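Local coordinates for transcription elongation factor Spt4 (Methanocaldococcus jannaschii, PDB 3LPE), which pairs with Spt5 to form a heterodimeric, zinc-containing elongation factor that stimulates transcription elongation by RNA polymerase, at residues B[1-13]-B[47-59]. Sequence-based numbering, arbitrary orientation.
Sequences MRACLKCKYLTND and IDIKGKYALSVKE. With ZN (zinc ion), chain I.
Tyr9 and Tyr53 form a single antiparallel bridge, a non-hydrogen-bonded pair flanked by two backbone bonds, one donated from each segment: Ala54 N donates to Lys8 O (2.9 Å, N-H...O 164°) and Leu10 N to Lys52 O (2.9 Å). Lys8 O also receives a CA-H...O contact from Tyr53. With its CG anti to the backbone N (chi1 -173°), the Tyr9 ring presents its CD1 edge to the face of Tyr53, a T-shaped pair with centroids 5.6 Å apart and planes at 79°. Both phenols are tied to the backbone of 47-59: Tyr53 OH donates to Ile49 O, and water 1 connects Tyr9 OH with Lys50 O. Cys7 O lies 3.4 Å from Tyr53 CD1, near that ring's plane. These residues border the zinc-ribbon knuckle, where Cys4 and Cys7 bind the zinc ion through SG and Cys16 and Cys19 complete the site. Strands 2-4 and 10-11 pair as a hairpin (Cys4 N to Tyr9 O), and the bridge lies on the edge of 8-10 turned away from strand 2-4. Beyond it, Leu10 places CD1 against Lys52 CB, while CD2 and Ala3 CB both reach the methyl of Ala54; Trp27, on strand 23-33, touches Ala3 and Ala54 as well. Val57 CG2 enters between Ala3 CB and the Lys8 chain, approaching Lys8 CG to a tight 3.4 Å. The lysine then bends at chi3, carrying NZ to Leu55 O at 3.2 Å, above the carbonyl plane and not on a lone pair. Leu55 and Ser56 form a classic beta bulge opposite Ile28, and both pack on Pro92 of the Spt5 (NusG-type) partner chain. Nearer the C-terminus, Leu5 CD2 meets Val57 CG1 and Leu5 CD1 touches Glu59 CG, the Leu5 and Glu59 side chains crossing at about a right angle.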
# COMPACT_ATOMS: atom_id res chain seq x y z
N MET B 1 -15.66 5.34 0.77
CA MET B 1 -14.44 5.58 1.53
C MET B 1 -13.88 6.96 1.21
O MET B 1 -13.85 7.39 0.04
CB MET B 1 -13.40 4.50 1.20
CG MET B 1 -12.12 4.60 2.02
SD MET B 1 -12.37 4.19 3.76
CE MET B 1 -13.21 2.60 3.69
N ARG B 2 -13.42 7.66 2.25
CA ARG B 2 -12.94 9.02 2.14
C ARG B 2 -11.50 9.06 2.60
O ARG B 2 -11.00 8.11 3.19
CB ARG B 2 -13.80 9.96 2.98
CG ARG B 2 -15.32 9.81 2.77
CD ARG B 2 -16.12 10.57 3.83
NE ARG B 2 -15.98 12.01 3.69
CZ ARG B 2 -16.79 12.77 2.96
NH1 ARG B 2 -17.81 12.23 2.31
NH2 ARG B 2 -16.60 14.08 2.89
N ALA B 3 -10.81 10.16 2.32
CA ALA B 3 -9.42 10.31 2.72
C ALA B 3 -9.26 11.67 3.38
O ALA B 3 -9.82 12.66 2.92
CB ALA B 3 -8.49 10.20 1.51
N CYS B 4 -8.48 11.71 4.46
CA CYS B 4 -8.18 12.98 5.11
C CYS B 4 -7.55 13.95 4.14
O CYS B 4 -6.61 13.61 3.46
CB CYS B 4 -7.22 12.76 6.31
SG CYS B 4 -6.86 14.33 7.11
N LEU B 5 -8.05 15.19 4.10
CA LEU B 5 -7.49 16.20 3.19
C LEU B 5 -6.05 16.59 3.55
O LEU B 5 -5.31 17.08 2.71
CB LEU B 5 -8.37 17.47 3.18
CG LEU B 5 -9.73 17.32 2.48
CD1 LEU B 5 -10.67 18.45 2.89
CD2 LEU B 5 -9.56 17.25 0.96
N LYS B 6 -5.67 16.37 4.80
CA LYS B 6 -4.35 16.76 5.28
C LYS B 6 -3.34 15.60 5.28
O LYS B 6 -2.23 15.75 4.77
CB LYS B 6 -4.46 17.35 6.70
CG LYS B 6 -3.30 18.24 7.10
CD LYS B 6 -3.46 18.79 8.53
CE LYS B 6 -4.71 19.65 8.67
NZ LYS B 6 -4.69 20.47 9.93
N CYS B 7 -3.72 14.47 5.86
CA CYS B 7 -2.77 13.37 6.04
C CYS B 7 -3.15 12.16 5.20
O CYS B 7 -2.43 11.18 5.21
CB CYS B 7 -2.62 12.97 7.51
SG CYS B 7 -3.96 11.94 8.23
N LYS B 8 -4.27 12.24 4.48
CA LYS B 8 -4.62 11.18 3.50
C LYS B 8 -5.07 9.85 4.09
O LYS B 8 -5.36 8.88 3.36
CB LYS B 8 -3.49 10.98 2.48
CG LYS B 8 -3.24 12.21 1.62
CD LYS B 8 -2.16 12.00 0.56
CE LYS B 8 -0.77 12.11 1.15
NZ LYS B 8 0.23 12.49 0.10
N TYR B 9 -5.18 9.79 5.42
CA TYR B 9 -5.70 8.60 6.07
C TYR B 9 -7.09 8.25 5.52
O TYR B 9 -7.96 9.12 5.36
CB TYR B 9 -5.82 8.84 7.57
CG TYR B 9 -6.20 7.63 8.39
CD1 TYR B 9 -5.24 6.70 8.78
CD2 TYR B 9 -7.50 7.46 8.84
CE1 TYR B 9 -5.59 5.60 9.58
CE2 TYR B 9 -7.85 6.37 9.63
CZ TYR B 9 -6.89 5.45 10.00
OH TYR B 9 -7.27 4.39 10.80
N LEU B 10 -7.30 6.97 5.25
CA LEU B 10 -8.56 6.54 4.64
C LEU B 10 -9.56 6.09 5.67
O LEU B 10 -9.22 5.30 6.54
CB LEU B 10 -8.30 5.38 3.68
CG LEU B 10 -7.47 5.76 2.45
CD1 LEU B 10 -7.19 4.47 1.69
CD2 LEU B 10 -8.29 6.67 1.57
N THR B 11 -10.79 6.57 5.54
CA THR B 11 -11.86 6.27 6.50
C THR B 11 -13.26 6.58 5.93
O THR B 11 -13.40 7.41 5.01
CB THR B 11 -11.65 7.04 7.82
OG1 THR B 11 -12.72 6.72 8.73
CG2 THR B 11 -11.65 8.53 7.58
N ASN B 12 -14.29 5.94 6.47
CA ASN B 12 -15.64 6.31 6.12
C ASN B 12 -16.07 7.56 6.84
O ASN B 12 -17.04 8.21 6.46
CB ASN B 12 -16.62 5.15 6.37
CG ASN B 12 -16.38 3.98 5.43
OD1 ASN B 12 -16.18 4.18 4.23
ND2 ASN B 12 -16.38 2.77 5.96
N ASP B 13 -15.33 7.91 7.90
CA ASP B 13 -15.62 9.08 8.72
C ASP B 13 -15.48 10.36 7.91
O ASP B 13 -14.60 10.46 7.07
CB ASP B 13 -14.63 9.10 9.87
CG ASP B 13 -15.21 9.67 11.14
OD1 ASP B 13 -15.95 10.67 11.06
OD2 ASP B 13 -14.92 9.12 12.23
N ILE B 47 4.61 8.81 6.87
CA ILE B 47 3.59 8.11 7.63
C ILE B 47 4.22 7.41 8.83
O ILE B 47 5.14 6.63 8.67
CB ILE B 47 2.89 7.05 6.76
CG1 ILE B 47 2.12 7.73 5.62
CG2 ILE B 47 1.99 6.20 7.62
CD1 ILE B 47 1.61 6.76 4.56
N ASP B 48 3.72 7.67 10.04
CA ASP B 48 4.28 7.00 11.21
C ASP B 48 3.25 6.24 12.03
O ASP B 48 3.56 5.76 13.13
CB ASP B 48 5.06 7.99 12.09
CG ASP B 48 4.17 9.06 12.67
OD1 ASP B 48 3.01 9.16 12.23
OD2 ASP B 48 4.64 9.79 13.57
N ILE B 49 2.03 6.12 11.51
CA ILE B 49 1.03 5.27 12.15
C ILE B 49 0.35 4.34 11.16
O ILE B 49 0.01 4.74 10.03
CB ILE B 49 0.00 6.08 13.01
CG1 ILE B 49 -1.02 5.15 13.68
CG2 ILE B 49 -0.70 7.14 12.21
CD1 ILE B 49 -1.84 5.84 14.78
N LYS B 50 0.17 3.08 11.57
CA LYS B 50 -0.40 2.09 10.66
C LYS B 50 -1.79 2.47 10.16
O LYS B 50 -2.56 3.12 10.86
CB LYS B 50 -0.42 0.69 11.28
CG LYS B 50 -1.57 0.43 12.21
CD LYS B 50 -1.49 -0.97 12.79
CE LYS B 50 -1.75 -2.02 11.71
NZ LYS B 50 -1.90 -3.37 12.31
N GLY B 51 -2.11 2.05 8.95
CA GLY B 51 -3.39 2.35 8.36
C GLY B 51 -3.31 2.35 6.85
O GLY B 51 -2.29 2.04 6.26
N LYS B 52 -4.41 2.71 6.21
CA LYS B 52 -4.41 2.81 4.78
C LYS B 52 -4.50 4.29 4.45
O LYS B 52 -5.21 5.03 5.11
CB LYS B 52 -5.61 2.04 4.22
CG LYS B 52 -5.73 0.62 4.80
CD LYS B 52 -7.15 0.08 4.71
CE LYS B 52 -7.33 -0.84 3.51
NZ LYS B 52 -6.77 -2.18 3.82
N TYR B 53 -3.77 4.71 3.41
CA TYR B 53 -3.69 6.10 2.99
C TYR B 53 -3.86 6.25 1.49
O TYR B 53 -3.42 5.38 0.71
CB TYR B 53 -2.32 6.67 3.36
CG TYR B 53 -2.05 6.68 4.84
CD1 TYR B 53 -2.22 7.83 5.59
CD2 TYR B 53 -1.61 5.53 5.49
CE1 TYR B 53 -1.96 7.83 6.97
CE2 TYR B 53 -1.36 5.52 6.86
CZ TYR B 53 -1.54 6.68 7.59
OH TYR B 53 -1.29 6.68 8.94
N ALA B 54 -4.45 7.37 1.08
CA ALA B 54 -4.52 7.70 -0.35
C ALA B 54 -3.16 8.26 -0.75
O ALA B 54 -2.39 8.64 0.13
CB ALA B 54 -5.63 8.71 -0.59
N LEU B 55 -2.83 8.29 -2.05
CA LEU B 55 -1.60 8.93 -2.48
C LEU B 55 -1.78 10.42 -2.74
O LEU B 55 -0.86 11.21 -2.58
CB LEU B 55 -1.00 8.25 -3.72
CG LEU B 55 -0.61 6.79 -3.46
CD1 LEU B 55 -0.03 6.18 -4.73
CD2 LEU B 55 0.38 6.71 -2.31
N SER B 56 -2.99 10.80 -3.12
CA SER B 56 -3.33 12.21 -3.26
C SER B 56 -4.81 12.41 -3.00
O SER B 56 -5.63 11.50 -3.21
CB SER B 56 -2.95 12.73 -4.68
OG SER B 56 -3.87 12.30 -5.64
N VAL B 57 -5.16 13.60 -2.56
CA VAL B 57 -6.53 13.91 -2.19
C VAL B 57 -6.84 15.33 -2.56
O VAL B 57 -5.96 16.20 -2.49
CB VAL B 57 -6.76 13.80 -0.67
CG1 VAL B 57 -8.25 13.85 -0.37
CG2 VAL B 57 -6.15 12.53 -0.10
N LYS B 58 -8.09 15.58 -2.91
CA LYS B 58 -8.58 16.93 -3.18
C LYS B 58 -10.02 17.04 -2.71
O LYS B 58 -10.70 16.04 -2.57
CB LYS B 58 -8.51 17.26 -4.68
CG LYS B 58 -7.37 18.18 -5.05
CD LYS B 58 -7.67 18.93 -6.36
CE LYS B 58 -6.47 19.72 -6.86
NZ LYS B 58 -5.92 20.62 -5.80
N GLU B 59 -10.48 18.27 -2.51
CA GLU B 59 -11.86 18.51 -2.11
C GLU B 59 -12.83 18.12 -3.22
O GLU B 59 -12.55 18.30 -4.40
CB GLU B 59 -12.09 19.97 -1.72
CG GLU B 59 -11.55 20.33 -0.36
CD GLU B 59 -12.13 21.62 0.16
OE1 GLU B 59 -11.34 22.55 0.44
OE2 GLU B 59 -13.37 21.71 0.29
OXT GLU B 59 -13.92 17.61 -2.93
ZN ZN I . -5.70 13.32 8.88
O HOH W 1 -5.42 2.72 11.38
O HOH W 2 -7.24 3.56 7.18